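PDB 4AKK: nitrate regulatory protein, which responds to nitrate and nitrite and binds the terminator in the nasF operon leader RNA, causing transcription antitermination and so expression of the nasFEDCBA operon. Local coordinates for residues Ala68-Leu73 with Arg164-Ile169; Ala183-Ala188 with Leu240-Gln245; Tyr190-Gly195 with Pro232-Phe237; Gln194-Ala199 with Gln288-Leu293. All coordinates share one frame; numbering follows the deposited sequence.

Interaction 1 of 4, residues Ala68-Leu73 with Arg164-Ile169; sequences ALVHML and RHLLNI
Leu166 reaches across from helix 152-167 and sets its CD1 against Leu69 and Leu73 and its CB against Val70 of helix 56-85. Its CG lies anti to the carbonyl carbon (chi1 -77°), and from there CD1 meets both leucines. Leu69 comes in with its CD2, 3.6 Å from Leu166 CD1, and the two side chains cross at about a right angle. Leu73, one turn further along the same helix, does likewise with its own CD1, which stands 3.5 Å from Leu166 CD1. That is tighter than an ordinary methyl-methyl contact, so this methyl is packed closely against Leu73, with Leu69 at its flank.

Val70 approaches differently. It slides past Leu166 in the opposite direction, and its CG2 rests 3.9 Å from Leu166 CB, near the root of the side chain and not at its end. The same methyl also lies 3.9 Å from Leu167 CD2, where the two side chains cross nearly perpendicularly. One valine branch therefore bridges two successive residues of the other helix. Val70 and Leu166 also mark the closest backbone approach, their CA atoms 7.2 Å apart.

No hydrogen bond spans the two segments; the contact is wholly apolar, and every residue that touches is buried. Beyond it, Leu166 also packs on Phe109 and Ala131 of two further helices, while Leu167 turns to Met193 and Gln194 of helix 180-212. Interlocked aliphatic side chains of this kind are typical of the core of an all-helical bundle, here the nitrate- and nitrite-sensing NIT domain.

Interaction 2 of 4, residues Ala183-Ala188 with Leu240-Gln245; sequences AGRMVA and LAQPPQ
Ala188 CA and Leu240 CA come within 5.3 Å of each other, where a continuous helical turn, 183-188, is met by the junction between helices 217-240 and 243-252. This is a tight corner between two consecutive helices of the all-helical NIT domain: Ala241 is the first residue to leave helical geometry, and Gln242 occupies the N-cap position of the next helix. The backbone N of Gln242 donates to the side chain of Gln245, its N 3.0 Å from Gln245 OE1 in a nearly straight bond (171°). The side chain three residues into the new turn thus takes up the N-H of the N-cap residue.

Leu240 carries the apolar half of the contact. Its CB sits 3.8 Å from Ala188 CB, and the small alanine lets the backbones come close. Further out, Leu240 CD1 presses on Val187 CG1 at 3.4 Å, shorter than normal van der Waals contact. Val343 of helix 341-358 touches both Leu240 and Val187.

Arg185 supplies the polar half. Its chain runs extended from CG to NE, and at its end NH2 lies 3.8 Å from Gln242 CG; the guanidinium and the Gln242 amide are turned 29° apart. Against the Gln245 amide the guanidinium stands much steeper, at 78°. The amide NE2 of Gln245 also bonds to Asp303 of helix 277-312, whose side chain touches Arg185 as well. Arg185 NH1 and Gln245 NE2 are both donors and cannot bond to each other; a water in the guanidinium plane accepts from both, 3.0 Å from Arg185 NH1 and 3.1 Å from Gln245 NE2.

Interaction 3 of 4, residues Tyr190-Gly195 with Pro232-Phe237; sequences YSFMQG and PCFDSF
Phe192 of helix 180-212 meets Phe234 and Phe237 of helix 217-240 in an aromatic cluster that joins an antiparallel helix pair of the NIT bundle (153° between segment directions). Both stacks are T-shaped, with Phe192 playing a different part in each. It offers its edge to Phe237, CD2 standing over the centre of that ring and 3.9 Å from Phe237 CD1. To Phe234 it offers a face, with CE1 of Phe234 above it toward the rim; these planes lie at 78°.

Gly195 CA lies over a face of Phe234, 4.1 Å from the ring centroid, in a CH-pi contact. Without a side chain there, Gly195 CA also reaches to 3.5 Å from Cys233 CB, and the segment axes approach to 7.7 Å. Away from the rings, two serine hydroxyls join the helices, Ser191 OG accepting from Ser236 OG at 2.8 Å.

Leu293 and Val296 of helix 277-312 back Phe192, and Phe249 meets Phe237 edge to face. Ser191 OG is set by chi1 -58° beside its own backbone N, and is positioned by its bond to Val187 O one turn back.

Interaction 4 of 4, residues Gln194-Ala199 with Gln288-Leu293; sequences QGKELA and QRLEQL
Ala199 and Leu290 make the apolar centre of this contact, with Ala199 CB 3.9 Å from Leu290 CD2. The same leucine methyl lies 3.6 Å from Lys196 O, so it covers the backbone carbonyl one turn before the alanine. Leu293 comes in from the next turn of its helix, its CD1 a looser 4.3 Å from Ala199 CB.

Lys196 contributes the hydrocarbon part of its chain. CG is anti to the backbone N (chi1 176°), and the chain stays extended until it bends at chi4. It slides past Leu293 in the opposite direction, with Lys196 CD 4.0 Å from Leu293 CB, and crosses Leu290 obliquely. The two segments belong to helices 180-212 and 277-312, neighbours in the NIT bundle that run antiparallel at 169°. The segment axes come no closer than 10.5 Å, and Lys196, Leu290 and Leu293 meet across that distance.

The flat group in the contact is the guanidinium of Arg289, at the end of a chain extended from CG to NE. Ala199 CB lies over one of its faces, offset toward the rim, and is 3.8 Å from Arg289 NH1.

No hydrogen bond links the two segments directly, and the charged ends are satisfied by residues around them. Lys196 NZ bonds to Gln74 and His71 of helix 56-85. Arg289 NH1 forms a salt bridge with Glu202, further along the helix of Ala199, while Arg289 NH2 bonds to Gln230 of helix 217-240. Lys196 NZ and Glu291 OE2 stand 6.9 Å apart without touching, though His71 lies between them, bonded to the lysine and more weakly to the glutamate.

From the N terminus, interaction 1 closes first: helix 56-85 is joined to helix 152-167 across 90 intervening residues, before any of the other contacts begins. The remaining three all start on helix 180-212. Interaction 2 takes its beginning to the turn before helix 243-252, and interaction 3 falls within that loop, pairing the middle of the helix with 232-237. Interaction 4 shares Gln194 and Gly195 with interaction 3 but runs on to helix 277-312, so it crosses interaction 2. Interaction 1 meets both 3 and 4, interaction 3 meets 4, and interactions 2 and 3 touch through Ala188 O and Phe237, so helix 180-212 carries interactions 2, 3 and 4 and is touched by interaction 1.

Interaction 1 of 4, residues Ala68-Leu73 with Arg164-Ile169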
loop_
_atom_site.group_PDB
_atom_site.type_symbol
_atom_site.label_atom_id
_atom_site.label_comp_id
_atom_site.label_asym_id
_atom_site.label_seq_id
_atom_site.Cartn_x
_atom_site.Cartn_y
_atom_site.Cartn_z
ATOM N N ALA A 68 19.633 16.163 6.370
ATOM C CA ALA A 68 21.014 16.542 6.650
ATOM C C ALA A 68 21.601 15.696 7.772
ATOM O O ALA A 68 22.746 15.253 7.694
ATOM C CB ALA A 68 21.103 18.026 7.002
ATOM N N LEU A 69 20.815 15.490 8.823
ATOM C CA LEU A 69 21.247 14.655 9.936
ATOM C C LEU A 69 21.513 13.221 9.460
ATOM O O LEU A 69 22.512 12.617 9.819
ATOM C CB LEU A 69 20.195 14.662 11.046
ATOM C CG LEU A 69 20.464 13.776 12.266
ATOM C CD1 LEU A 69 21.777 14.151 12.928
ATOM C CD2 LEU A 69 19.317 13.863 13.262
ATOM N N VAL A 70 20.615 12.697 8.638
ATOM C CA VAL A 70 20.755 11.345 8.119
ATOM C C VAL A 70 22.034 11.261 7.302
ATOM O O VAL A 70 22.765 10.282 7.382
ATOM C CB VAL A 70 19.520 10.926 7.274
ATOM C CG1 VAL A 70 19.850 9.748 6.348
ATOM C CG2 VAL A 70 18.344 10.592 8.192
ATOM N N HIS A 71 22.316 12.305 6.532
ATOM C CA HIS A 71 23.506 12.298 5.697
ATOM C C HIS A 71 24.794 12.249 6.535
ATOM O O HIS A 71 25.702 11.452 6.261
ATOM C CB HIS A 71 23.527 13.491 4.727
ATOM C CG HIS A 71 24.744 13.516 3.856
ATOM N ND1 HIS A 71 24.893 12.690 2.761
ATOM C CD2 HIS A 71 25.888 14.240 3.939
ATOM C CE1 HIS A 71 26.070 12.912 2.201
ATOM N NE2 HIS A 71 26.693 13.848 2.897
ATOM N N MET A 72 24.869 13.096 7.556
ATOM C CA MET A 72 26.019 13.087 8.451
ATOM C C MET A 72 26.159 11.736 9.166
ATOM O O MET A 72 27.268 11.230 9.335
ATOM C CB MET A 72 25.933 14.225 9.478
ATOM C CG MET A 72 25.998 15.660 8.898
ATOM S SD MET A 72 27.040 16.034 7.442
ATOM C CE MET A 72 28.459 14.963 7.579
ATOM N N LEU A 73 25.032 11.164 9.593
ATOM C CA LEU A 73 25.045 9.848 10.245
ATOM C C LEU A 73 25.556 8.773 9.285
ATOM O O LEU A 73 26.257 7.855 9.695
ATOM C CB LEU A 73 23.653 9.481 10.762
ATOM C CG LEU A 73 23.237 10.225 12.032
ATOM C CD1 LEU A 73 21.740 10.109 12.245
ATOM C CD2 LEU A 73 24.006 9.711 13.248
ATOM N N ARG A 164 16.999 4.825 10.265
ATOM C CA ARG A 164 15.685 4.364 9.826
ATOM C C ARG A 164 14.520 5.051 10.552
ATOM O O ARG A 164 13.499 5.382 9.940
ATOM C CB ARG A 164 15.580 2.845 9.992
ATOM C CG ARG A 164 14.164 2.292 9.793
ATOM C CD ARG A 164 14.180 0.777 9.703
ATOM N NE ARG A 164 14.899 0.191 10.826
ATOM C CZ ARG A 164 14.326 -0.174 11.968
ATOM N NH1 ARG A 164 13.012 -0.031 12.133
ATOM N NH2 ARG A 164 15.066 -0.696 12.938
ATOM N N HIS A 165 14.662 5.253 11.857
ATOM C CA HIS A 165 13.634 5.952 12.623
ATOM C C HIS A 165 13.551 7.436 12.278
ATOM O O HIS A 165 12.485 8.032 12.357
ATOM C CB HIS A 165 13.844 5.756 14.117
ATOM C CG HIS A 165 13.650 4.341 14.552
ATOM N ND1 HIS A 165 12.616 3.490 14.363
ATOM C CD2 HIS A 165 14.615 3.627 15.229
ATOM C CE1 HIS A 165 12.966 2.295 14.939
ATOM N NE2 HIS A 165 14.174 2.404 15.457
ATOM N N LEU A 166 14.673 8.021 11.880
ATOM C CA LEU A 166 14.681 9.418 11.463
ATOM C C LEU A 166 13.930 9.532 10.154
ATOM O O LEU A 166 13.079 10.396 9.999
ATOM C CB LEU A 166 16.112 9.936 11.305
ATOM C CG LEU A 166 16.807 10.253 12.625
ATOM C CD1 LEU A 166 18.291 10.492 12.402
ATOM C CD2 LEU A 166 16.139 11.463 13.291
ATOM N N LEU A 167 14.248 8.634 9.226
ATOM C CA LEU A 167 13.597 8.579 7.924
ATOM C C LEU A 167 12.097 8.313 8.008
ATOM O O LEU A 167 11.335 8.851 7.210
ATOM C CB LEU A 167 14.251 7.508 7.043
ATOM C CG LEU A 167 15.649 7.826 6.517
ATOM C CD1 LEU A 167 16.139 6.714 5.599
ATOM C CD2 LEU A 167 15.661 9.159 5.792
ATOM N N ASN A 168 11.683 7.488 8.970
ATOM C CA ASN A 168 10.273 7.165 9.161
ATOM C C ASN A 168 9.454 8.376 9.587
ATOM O O ASN A 168 8.228 8.351 9.531
ATOM C CB ASN A 168 10.076 6.032 10.194
ATOM C CG ASN A 168 10.575 4.678 9.702
ATOM O OD1 ASN A 168 10.814 4.484 8.514
ATOM N ND2 ASN A 168 10.736 3.734 10.631
ATOM N N ILE A 169 10.114 9.440 10.024
ATOM C CA ILE A 169 9.361 10.646 10.337
ATOM C C ILE A 169 8.778 11.257 9.060
ATOM O O ILE A 169 7.674 11.779 9.070
ATOM C CB ILE A 169 10.213 11.704 11.045
ATOM C CG1 ILE A 169 10.687 11.198 12.413
ATOM C CG2 ILE A 169 9.419 13.011 11.163
ATOM C CD1 ILE A 169 11.711 12.104 13.077
#

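Interaction 2 of 4, residues Ala183-Ala188 with Leu240-Gln245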
loop_
_atom_site.group_PDB
_atom_site.type_symbol
_atom_site.label_atom_id
_atom_site.label_comp_id
_atom_site.label_asym_id
_atom_site.label_seq_id
_atom_site.Cartn_x
_atom_site.Cartn_y
_atom_site.Cartn_z
ATOM N N ALA A 183 2.848 17.405 -1.081
ATOM C CA ALA A 183 2.804 16.020 -0.636
ATOM C C ALA A 183 3.526 15.141 -1.645
ATOM O O ALA A 183 4.285 14.258 -1.259
ATOM C CB ALA A 183 1.365 15.554 -0.430
ATOM N N GLY A 184 3.290 15.395 -2.932
ATOM C CA GLY A 184 3.993 14.708 -4.006
ATOM C C GLY A 184 5.507 14.888 -3.932
ATOM O O GLY A 184 6.269 13.950 -4.198
ATOM N N ARG A 185 5.945 16.098 -3.581
ATOM C CA ARG A 185 7.375 16.397 -3.440
ATOM C C ARG A 185 7.982 15.697 -2.236
ATOM O O ARG A 185 9.127 15.260 -2.286
ATOM C CB ARG A 185 7.626 17.902 -3.310
ATOM C CG ARG A 185 7.596 18.660 -4.618
ATOM C CD ARG A 185 7.825 20.150 -4.390
ATOM N NE ARG A 185 7.565 20.893 -5.614
ATOM C CZ ARG A 185 8.480 21.133 -6.547
ATOM N NH1 ARG A 185 9.721 20.699 -6.389
ATOM N NH2 ARG A 185 8.149 21.805 -7.639
ATOM N N MET A 186 7.216 15.604 -1.152
ATOM C CA MET A 186 7.695 14.938 0.049
ATOM C C MET A 186 7.918 13.459 -0.208
ATOM O O MET A 186 8.918 12.898 0.223
ATOM C CB MET A 186 6.746 15.145 1.238
ATOM C CG MET A 186 6.954 16.473 1.950
ATOM S SD MET A 186 8.337 16.527 3.126
ATOM C CE MET A 186 9.463 15.325 2.475
ATOM N N VAL A 187 6.997 12.829 -0.924
ATOM C CA VAL A 187 7.147 11.410 -1.220
ATOM C C VAL A 187 8.318 11.145 -2.175
ATOM O O VAL A 187 9.078 10.193 -1.984
ATOM C CB VAL A 187 5.839 10.802 -1.763
ATOM C CG1 VAL A 187 6.093 9.420 -2.369
ATOM C CG2 VAL A 187 4.819 10.709 -0.645
ATOM N N ALA A 188 8.465 11.988 -3.190
ATOM C CA ALA A 188 9.601 11.897 -4.108
ATOM C C ALA A 188 10.929 12.016 -3.353
ATOM O O ALA A 188 11.867 11.261 -3.607
ATOM C CB ALA A 188 9.506 12.985 -5.192
ATOM N N LEU A 240 7.795 10.529 -9.570
ATOM C CA LEU A 240 7.137 11.606 -8.832
ATOM C C LEU A 240 7.822 12.950 -8.884
ATOM O O LEU A 240 7.215 13.961 -8.541
ATOM C CB LEU A 240 6.949 11.220 -7.374
ATOM C CG LEU A 240 5.928 10.110 -7.154
ATOM C CD1 LEU A 240 5.984 9.658 -5.713
ATOM C CD2 LEU A 240 4.529 10.602 -7.534
ATOM N N ALA A 241 9.081 12.970 -9.299
ATOM C CA ALA A 241 9.851 14.209 -9.270
ATOM C C ALA A 241 9.586 15.078 -10.497
ATOM O O ALA A 241 8.919 14.658 -11.439
ATOM C CB ALA A 241 11.344 13.916 -9.126
ATOM N N GLN A 242 10.120 16.294 -10.473
ATOM C CA GLN A 242 9.946 17.225 -11.581
ATOM C C GLN A 242 11.004 16.967 -12.647
ATOM O O GLN A 242 12.097 16.493 -12.338
ATOM C CB GLN A 242 10.023 18.667 -11.070
ATOM C CG GLN A 242 8.952 18.988 -10.020
ATOM C CD GLN A 242 7.538 18.896 -10.583
ATOM O OE1 GLN A 242 7.246 19.457 -11.641
ATOM N NE2 GLN A 242 6.654 18.184 -9.880
ATOM N N PRO A 243 10.680 17.276 -13.913
ATOM C CA PRO A 243 11.605 16.985 -15.014
ATOM C C PRO A 243 13.017 17.549 -14.826
ATOM O O PRO A 243 13.973 16.874 -15.201
ATOM C CB PRO A 243 10.905 17.613 -16.226
ATOM C CG PRO A 243 9.449 17.504 -15.878
ATOM C CD PRO A 243 9.385 17.790 -14.402
ATOM N N PRO A 244 13.155 18.760 -14.253
ATOM C CA PRO A 244 14.517 19.244 -14.006
ATOM C C PRO A 244 15.217 18.424 -12.917
ATOM O O PRO A 244 16.441 18.378 -12.888
ATOM C CB PRO A 244 14.304 20.691 -13.526
ATOM C CG PRO A 244 12.889 21.036 -13.884
ATOM C CD PRO A 244 12.135 19.749 -13.864
ATOM N N GLN A 245 14.448 17.787 -12.034
ATOM C CA GLN A 245 15.042 17.004 -10.958
ATOM C C GLN A 245 15.497 15.627 -11.447
ATOM O O GLN A 245 16.580 15.163 -11.099
ATOM C CB GLN A 245 14.069 16.887 -9.786
ATOM C CG GLN A 245 13.907 18.195 -9.019
ATOM C CD GLN A 245 12.728 18.164 -8.077
ATOM O OE1 GLN A 245 11.802 17.376 -8.260
ATOM N NE2 GLN A 245 12.748 19.029 -7.061
HETATM O O HOH W 1 11.278 19.184 -4.342
#

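Interaction 3 of 4, residues Tyr190-Gly195 with Pro232-Phe237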
loop_
_atom_site.group_PDB
_atom_site.type_symbol
_atom_site.label_atom_id
_atom_site.label_comp_id
_atom_site.label_asym_id
_atom_site.label_seq_id
_atom_site.Cartn_x
_atom_site.Cartn_y
_atom_site.Cartn_z
ATOM N N TYR A 190 11.399 11.500 0.005
ATOM C CA TYR A 190 11.505 10.330 0.869
ATOM C C TYR A 190 11.982 9.127 0.060
ATOM O O TYR A 190 12.854 8.383 0.498
ATOM C CB TYR A 190 10.157 10.007 1.529
ATOM C CG TYR A 190 10.151 8.668 2.217
ATOM C CD1 TYR A 190 10.919 8.451 3.353
ATOM C CD2 TYR A 190 9.394 7.614 1.727
ATOM C CE1 TYR A 190 10.933 7.231 3.985
ATOM C CE2 TYR A 190 9.403 6.382 2.353
ATOM C CZ TYR A 190 10.181 6.199 3.483
ATOM O OH TYR A 190 10.201 4.983 4.118
ATOM N N SER A 191 11.395 8.935 -1.119
ATOM C CA SER A 191 11.808 7.831 -1.976
ATOM C C SER A 191 13.297 7.932 -2.237
ATOM O O SER A 191 14.018 6.948 -2.143
ATOM C CB SER A 191 11.066 7.847 -3.309
ATOM O OG SER A 191 9.668 7.777 -3.114
ATOM N N PHE A 192 13.750 9.131 -2.586
ATOM C CA PHE A 192 15.148 9.345 -2.902
ATOM C C PHE A 192 16.025 9.109 -1.667
ATOM O O PHE A 192 17.059 8.450 -1.750
ATOM C CB PHE A 192 15.352 10.765 -3.447
ATOM C CG PHE A 192 16.726 11.014 -3.982
ATOM C CD1 PHE A 192 17.761 11.369 -3.129
ATOM C CD2 PHE A 192 16.989 10.888 -5.339
ATOM C CE1 PHE A 192 19.032 11.599 -3.620
ATOM C CE2 PHE A 192 18.259 11.115 -5.834
ATOM C CZ PHE A 192 19.280 11.469 -4.975
ATOM N N MET A 193 15.612 9.665 -0.529
ATOM C CA MET A 193 16.373 9.539 0.706
ATOM C C MET A 193 16.527 8.059 1.054
ATOM O O MET A 193 17.580 7.613 1.520
ATOM C CB MET A 193 15.667 10.274 1.865
ATOM C CG MET A 193 15.863 11.803 1.899
ATOM S SD MET A 193 14.831 12.660 3.134
ATOM C CE MET A 193 15.693 12.234 4.627
ATOM N N GLN A 194 15.460 7.305 0.825
ATOM C CA GLN A 194 15.433 5.891 1.162
ATOM C C GLN A 194 16.326 5.069 0.225
ATOM O O GLN A 194 17.039 4.175 0.670
ATOM C CB GLN A 194 13.989 5.370 1.142
ATOM C CG GLN A 194 13.832 3.991 1.752
ATOM C CD GLN A 194 14.280 3.934 3.201
ATOM O OE1 GLN A 194 15.311 3.333 3.522
ATOM N NE2 GLN A 194 13.515 4.566 4.084
ATOM N N GLY A 195 16.304 5.379 -1.066
ATOM C CA GLY A 195 17.200 4.715 -1.993
ATOM C C GLY A 195 18.659 4.961 -1.620
ATOM O O GLY A 195 19.507 4.068 -1.725
ATOM N N PRO A 232 12.928 0.038 -6.462
ATOM C CA PRO A 232 11.625 0.676 -6.229
ATOM C C PRO A 232 11.747 2.074 -5.604
ATOM O O PRO A 232 10.892 2.916 -5.852
ATOM C CB PRO A 232 10.918 -0.305 -5.273
ATOM C CG PRO A 232 12.037 -1.156 -4.700
ATOM C CD PRO A 232 12.976 -1.304 -5.866
ATOM N N CYS A 233 12.796 2.326 -4.820
ATOM C CA CYS A 233 12.992 3.660 -4.252
ATOM C C CYS A 233 13.238 4.711 -5.340
ATOM O O CYS A 233 12.600 5.771 -5.340
ATOM C CB CYS A 233 14.154 3.672 -3.252
ATOM S SG CYS A 233 13.870 2.668 -1.776
ATOM N N PHE A 234 14.179 4.435 -6.243
ATOM C CA PHE A 234 14.522 5.403 -7.292
ATOM C C PHE A 234 13.488 5.434 -8.430
ATOM O O PHE A 234 13.307 6.463 -9.073
ATOM C CB PHE A 234 15.955 5.206 -7.824
ATOM C CG PHE A 234 17.039 5.490 -6.790
ATOM C CD1 PHE A 234 17.172 6.752 -6.217
ATOM C CD2 PHE A 234 17.917 4.493 -6.392
ATOM C CE1 PHE A 234 18.157 7.008 -5.261
ATOM C CE2 PHE A 234 18.919 4.744 -5.430
ATOM C CZ PHE A 234 19.033 6.005 -4.867
ATOM N N ASP A 235 12.810 4.314 -8.669
ATOM C CA ASP A 235 11.691 4.306 -9.607
ATOM C C ASP A 235 10.573 5.193 -9.090
ATOM O O ASP A 235 9.989 5.957 -9.841
ATOM C CB ASP A 235 11.158 2.896 -9.860
ATOM C CG ASP A 235 12.132 2.033 -10.653
ATOM O OD1 ASP A 235 13.195 2.541 -11.075
ATOM O OD2 ASP A 235 11.832 0.833 -10.846
ATOM N N SER A 236 10.267 5.085 -7.806
ATOM C CA SER A 236 9.291 5.979 -7.211
ATOM C C SER A 236 9.734 7.451 -7.311
ATOM O O SER A 236 8.939 8.315 -7.692
ATOM C CB SER A 236 8.987 5.577 -5.769
ATOM O OG SER A 236 8.218 6.578 -5.132
ATOM N N PHE A 237 10.997 7.735 -7.002
ATOM C CA PHE A 237 11.509 9.107 -7.128
ATOM C C PHE A 237 11.320 9.655 -8.548
ATOM O O PHE A 237 10.891 10.791 -8.727
ATOM C CB PHE A 237 12.988 9.216 -6.721
ATOM C CG PHE A 237 13.692 10.406 -7.326
ATOM C CD1 PHE A 237 13.492 11.684 -6.816
ATOM C CD2 PHE A 237 14.524 10.253 -8.429
ATOM C CE1 PHE A 237 14.117 12.783 -7.383
ATOM C CE2 PHE A 237 15.155 11.355 -9.006
ATOM C CZ PHE A 237 14.953 12.616 -8.484
#

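Interaction 4 of 4, residues Gln194-Ala199 with Gln288-Leu293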
loop_
_atom_site.group_PDB
_atom_site.type_symbol
_atom_site.label_atom_id
_atom_site.label_comp_id
_atom_site.label_asym_id
_atom_site.label_seq_id
_atom_site.Cartn_x
_atom_site.Cartn_y
_atom_site.Cartn_z
ATOM N N GLN A 194 15.460 7.305 0.825
ATOM C CA GLN A 194 15.433 5.891 1.162
ATOM C C GLN A 194 16.326 5.069 0.225
ATOM O O GLN A 194 17.039 4.175 0.670
ATOM C CB GLN A 194 13.989 5.370 1.142
ATOM C CG GLN A 194 13.832 3.991 1.752
ATOM C CD GLN A 194 14.280 3.934 3.201
ATOM O OE1 GLN A 194 15.311 3.333 3.522
ATOM N NE2 GLN A 194 13.515 4.566 4.084
ATOM N N GLY A 195 16.304 5.379 -1.066
ATOM C CA GLY A 195 17.200 4.715 -1.993
ATOM C C GLY A 195 18.659 4.961 -1.620
ATOM O O GLY A 195 19.507 4.068 -1.725
ATOM N N LYS A 196 18.939 6.187 -1.186
ATOM C CA LYS A 196 20.288 6.631 -0.841
ATOM C C LYS A 196 20.733 5.945 0.436
ATOM O O LYS A 196 21.899 5.586 0.580
ATOM C CB LYS A 196 20.286 8.152 -0.656
ATOM C CG LYS A 196 21.584 8.768 -0.204
ATOM C CD LYS A 196 21.500 10.299 -0.320
ATOM C CE LYS A 196 22.695 10.992 0.323
ATOM N NZ LYS A 196 22.549 11.114 1.799
ATOM N N GLU A 197 19.803 5.759 1.370
ATOM C CA GLU A 197 20.125 5.032 2.597
ATOM C C GLU A 197 20.527 3.583 2.294
ATOM O O GLU A 197 21.487 3.050 2.864
ATOM C CB GLU A 197 18.944 5.055 3.573
ATOM C CG GLU A 197 19.023 3.988 4.680
ATOM C CD GLU A 197 20.313 4.051 5.514
ATOM O OE1 GLU A 197 21.127 4.983 5.307
ATOM O OE2 GLU A 197 20.521 3.164 6.382
ATOM N N LEU A 198 19.773 2.949 1.412
ATOM C CA LEU A 198 20.025 1.569 1.028
ATOM C C LEU A 198 21.312 1.462 0.224
ATOM O O LEU A 198 21.990 0.444 0.289
ATOM C CB LEU A 198 18.849 1.010 0.219
ATOM C CG LEU A 198 17.519 0.845 0.982
ATOM C CD1 LEU A 198 16.484 0.122 0.132
ATOM C CD2 LEU A 198 17.703 0.112 2.296
ATOM N N ALA A 199 21.634 2.500 -0.553
ATOM C CA ALA A 199 22.939 2.555 -1.219
ATOM C C ALA A 199 24.053 2.601 -0.165
ATOM O O ALA A 199 25.070 1.930 -0.298
ATOM C CB ALA A 199 23.028 3.761 -2.158
ATOM N N GLN A 288 31.868 8.245 -3.384
ATOM C CA GLN A 288 31.726 9.272 -4.424
ATOM C C GLN A 288 30.306 9.236 -4.984
ATOM O O GLN A 288 29.683 10.270 -5.266
ATOM C CB GLN A 288 32.728 9.055 -5.556
ATOM C CG GLN A 288 32.460 9.971 -6.766
ATOM C CD GLN A 288 33.607 10.004 -7.766
ATOM O OE1 GLN A 288 34.340 10.992 -7.852
ATOM N NE2 GLN A 288 33.766 8.926 -8.527
ATOM N N ARG A 289 29.806 8.018 -5.136
ATOM C CA ARG A 289 28.434 7.790 -5.555
ATOM C C ARG A 289 27.437 8.442 -4.604
ATOM O O ARG A 289 26.494 9.079 -5.037
ATOM C CB ARG A 289 28.174 6.291 -5.633
ATOM C CG ARG A 289 26.798 5.916 -6.110
ATOM C CD ARG A 289 26.569 4.449 -5.853
ATOM N NE ARG A 289 25.219 4.018 -6.203
ATOM C CZ ARG A 289 24.642 2.929 -5.707
ATOM N NH1 ARG A 289 25.300 2.180 -4.824
ATOM N NH2 ARG A 289 23.412 2.589 -6.090
ATOM N N LEU A 290 27.650 8.283 -3.307
ATOM C CA LEU A 290 26.738 8.859 -2.320
ATOM C C LEU A 290 26.825 10.387 -2.259
ATOM O O LEU A 290 25.817 11.063 -2.044
ATOM C CB LEU A 290 26.993 8.250 -0.936
ATOM C CG LEU A 290 26.596 6.769 -0.797
ATOM C CD1 LEU A 290 27.348 6.105 0.353
ATOM C CD2 LEU A 290 25.091 6.620 -0.608
ATOM N N GLU A 291 28.024 10.937 -2.445
ATOM C CA GLU A 291 28.154 12.396 -2.539
ATOM C C GLU A 291 27.450 12.964 -3.772
ATOM O O GLU A 291 26.862 14.051 -3.722
ATOM C CB GLU A 291 29.619 12.842 -2.469
ATOM C CG GLU A 291 30.200 12.797 -1.050
ATOM C CD GLU A 291 29.391 13.619 -0.040
ATOM O OE1 GLU A 291 29.069 14.801 -0.312
ATOM O OE2 GLU A 291 29.083 13.083 1.042
ATOM N N GLN A 292 27.477 12.228 -4.876
ATOM C CA GLN A 292 26.690 12.640 -6.041
ATOM C C GLN A 292 25.191 12.623 -5.726
ATOM O O GLN A 292 24.467 13.554 -6.087
ATOM C CB GLN A 292 26.993 11.759 -7.259
ATOM C CG GLN A 292 28.406 11.919 -7.790
ATOM C CD GLN A 292 28.698 13.351 -8.218
ATOM O OE1 GLN A 292 29.460 14.067 -7.566
ATOM N NE2 GLN A 292 28.069 13.781 -9.306
ATOM N N LEU A 293 24.725 11.569 -5.051
ATOM C CA LEU A 293 23.317 11.501 -4.677
ATOM C C LEU A 293 22.971 12.663 -3.749
ATOM O O LEU A 293 21.910 13.268 -3.874
ATOM C CB LEU A 293 22.991 10.168 -3.998
ATOM C CG LEU A 293 23.064 8.910 -4.870
ATOM C CD1 LEU A 293 23.126 7.669 -3.994
ATOM C CD2 LEU A 293 21.888 8.827 -5.845
#